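PDB 5EHT: N-acyl homoserine lactonase from Bacillus thuringiensis, which hydrolyses the lactone ring of N-acyl homoserine lactones with short or long acyl chains, using two zinc ions in its active site. Local coordinates for residues A[18-23]-A[31-36]. The protein carries 7 engineered substitutions. Numbering follows the deposited sequence.
Sequences MLDHSF and GKLLNV. Engineered in segment 18-23: Phe-23 (natural residue Ser). Engineered in segment 31-36: Val-36 (natural residue Leu).
One face of the His-21 imidazole is covered by the CB methylene of Lys-32, a CH-pi contact 4.0 Å from the ring centroid and 11° off its normal. At the ring edge, in plane, lies Asp-20 OD2, to which ND1 makes a weak hydrogen bond. A chi1 of 66° sets the ring between its own backbone N and carbonyl carbon, up against Lys-32. Lysine suits this exposed place: its aliphatic root packs on the ring while its chain carries the amine away.

The Asp-20 carboxylate bridges the end of strand 8-20 to the loop leading into strand 33-45. OD1 accepts a hydrogen bond from Gly-31 N (2.8 Å) on its syn lone pair; OD2 takes Ser-22 N, closing an Asx turn, and pairs with Ser-22 OG at 2.7 Å, the two arriving from opposite faces of its plane. A short side chain with two acceptor oxygens suits both tasks. Gly-31, at phi 144°, holds a conformation in which any side chain would collide with the preceding carbonyl.

Here strands 8-20 and 33-45, antiparallel neighbours in one sheet of the metallo-beta-lactamase fold, end and begin around a loop. Leu-19 and Leu-34 form the hydrogen-bonded pair, each N bonding to the other's O; past the last strand pair, His-21 N still bonds to Lys-32 O, nearly in line with the carbonyl bond.

On the face of Met-18 and Asn-35, the methionine folds back at chi2 and chi3, laying SD 3.4 Å from Asn-35 CB and CE 3.7 Å from Leu-33 CB; its flexible thioether lies against the Asn-35 side chain, whose OD1 bonds to Arg-16. On the face of Leu-19 and Leu-34, Leu-19 CD1 reaches CG2 of the engineered Val-36 at 3.9 Å, and the Val-36 side chain lies about 4 Å from that of the zinc ligand His-238.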
loop_
_atom_site.group_PDB
_atom_site.type_symbol
_atom_site.label_atom_id
_atom_site.label_comp_id
_atom_site.label_asym_id
_atom_site.label_seq_id
_atom_site.Cartn_x
_atom_site.Cartn_y
_atom_site.Cartn_z
ATOM N N MET A 18 -5.022 14.342 -1.436
ATOM C CA MET A 18 -4.727 15.230 -2.503
ATOM C C MET A 18 -3.268 15.167 -2.813
ATOM O O MET A 18 -2.432 15.304 -1.894
ATOM C CB MET A 18 -5.064 16.674 -2.168
ATOM C CG MET A 18 -6.448 16.964 -1.747
ATOM S SD MET A 18 -7.763 16.411 -2.820
ATOM C CE MET A 18 -7.415 17.317 -4.344
ATOM N N LEU A 19 -2.877 14.941 -4.078
ATOM C CA LEU A 19 -1.502 14.953 -4.509
ATOM C C LEU A 19 -1.384 15.932 -5.685
ATOM O O LEU A 19 -2.176 15.901 -6.611
ATOM C CB LEU A 19 -0.977 13.597 -5.007
ATOM C CG LEU A 19 -0.880 12.493 -3.949
ATOM C CD1 LEU A 19 -0.442 11.199 -4.647
ATOM C CD2 LEU A 19 0.005 12.903 -2.769
ATOM N N ASP A 20 -0.361 16.735 -5.729
ATOM C CA ASP A 20 -0.072 17.505 -6.938
ATOM C C ASP A 20 0.131 16.549 -8.118
ATOM O O ASP A 20 0.730 15.464 -7.983
ATOM C CB ASP A 20 1.191 18.332 -6.730
ATOM C CG ASP A 20 1.409 19.292 -7.844
ATOM O OD1 ASP A 20 0.754 20.347 -7.879
ATOM O OD2 ASP A 20 2.110 18.905 -8.791
ATOM N N HIS A 21 -0.381 16.953 -9.267
ATOM C CA HIS A 21 -0.322 16.083 -10.406
ATOM C C HIS A 21 1.108 15.740 -10.809
ATOM O O HIS A 21 1.346 14.717 -11.456
ATOM C CB HIS A 21 -1.153 16.596 -11.591
ATOM C CG HIS A 21 -0.679 17.859 -12.217
ATOM N ND1 HIS A 21 0.155 18.751 -11.570
ATOM C CD2 HIS A 21 -1.126 18.485 -13.311
ATOM C CE1 HIS A 21 0.299 19.821 -12.305
ATOM N NE2 HIS A 21 -0.425 19.662 -13.390
ATOM N N SER A 22 2.099 16.513 -10.404
ATOM C CA SER A 22 3.482 16.162 -10.672
ATOM C C SER A 22 3.911 14.899 -9.902
ATOM O O SER A 22 4.930 14.265 -10.269
ATOM C CB SER A 22 4.387 17.312 -10.317
ATOM O OG SER A 22 4.393 17.528 -8.938
ATOM N N PHE A 23 3.139 14.470 -8.933
ATOM C CA PHE A 23 3.406 13.178 -8.270
ATOM C C PHE A 23 3.126 11.991 -9.163
ATOM O O PHE A 23 3.758 10.948 -9.039
ATOM C CB PHE A 23 2.599 13.040 -6.987
ATOM C CG PHE A 23 3.230 13.719 -5.800
ATOM C CD1 PHE A 23 3.391 15.107 -5.765
ATOM C CD2 PHE A 23 3.639 12.978 -4.680
ATOM C CE1 PHE A 23 3.996 15.719 -4.693
ATOM C CE2 PHE A 23 4.209 13.620 -3.589
ATOM C CZ PHE A 23 4.402 14.972 -3.620
ATOM N N GLY A 31 0.873 22.500 -9.658
ATOM C CA GLY A 31 -0.213 23.466 -9.543
ATOM C C GLY A 31 -1.655 22.957 -9.700
ATOM O O GLY A 31 -2.603 23.767 -9.668
ATOM N N LYS A 32 -1.853 21.671 -9.936
ATOM C CA LYS A 32 -3.219 21.112 -9.939
ATOM C C LYS A 32 -3.150 19.892 -9.044
ATOM O O LYS A 32 -2.250 19.053 -9.224
ATOM C CB LYS A 32 -3.721 20.635 -11.338
ATOM C CG LYS A 32 -3.921 21.689 -12.406
ATOM C CD LYS A 32 -5.143 22.583 -12.165
ATOM C CE LYS A 32 -5.579 23.357 -13.416
ATOM N NZ LYS A 32 -6.713 24.234 -13.089
ATOM N N LEU A 33 -4.056 19.847 -8.086
ATOM C CA LEU A 33 -4.168 18.711 -7.204
ATOM C C LEU A 33 -5.135 17.685 -7.724
ATOM O O LEU A 33 -6.105 18.030 -8.381
ATOM C CB LEU A 33 -4.570 19.150 -5.800
ATOM C CG LEU A 33 -3.662 20.159 -5.088
ATOM C CD1 LEU A 33 -4.375 20.649 -3.844
ATOM C CD2 LEU A 33 -2.333 19.568 -4.712
ATOM N N LEU A 34 -4.859 16.414 -7.401
ATOM C CA LEU A 34 -5.645 15.228 -7.720
ATOM C C LEU A 34 -6.049 14.556 -6.422
ATOM O O LEU A 34 -5.194 14.225 -5.606
ATOM C CB LEU A 34 -4.811 14.266 -8.552
ATOM C CG LEU A 34 -4.165 14.746 -9.825
ATOM C CD1 LEU A 34 -3.290 13.651 -10.438
ATOM C CD2 LEU A 34 -5.204 15.292 -10.793
ATOM N N ASN A 35 -7.336 14.214 -6.284
ATOM C CA ASN A 35 -7.853 13.549 -5.093
ATOM C C ASN A 35 -7.809 12.045 -5.318
ATOM O O ASN A 35 -8.701 11.477 -5.994
ATOM C CB ASN A 35 -9.254 14.047 -4.830
ATOM C CG ASN A 35 -9.815 13.545 -3.516
ATOM O OD1 ASN A 35 -9.346 12.545 -2.983
ATOM N ND2 ASN A 35 -10.815 14.246 -2.959
ATOM N N VAL A 36 -6.706 11.437 -4.882
ATOM C CA VAL A 36 -6.390 10.041 -5.198
ATOM C C VAL A 36 -6.892 9.150 -4.052
ATOM O O VAL A 36 -6.983 9.523 -2.891
ATOM C CB VAL A 36 -4.903 9.784 -5.451
ATOM C CG1 VAL A 36 -4.352 10.672 -6.553
ATOM C CG2 VAL A 36 -4.066 9.874 -4.209
#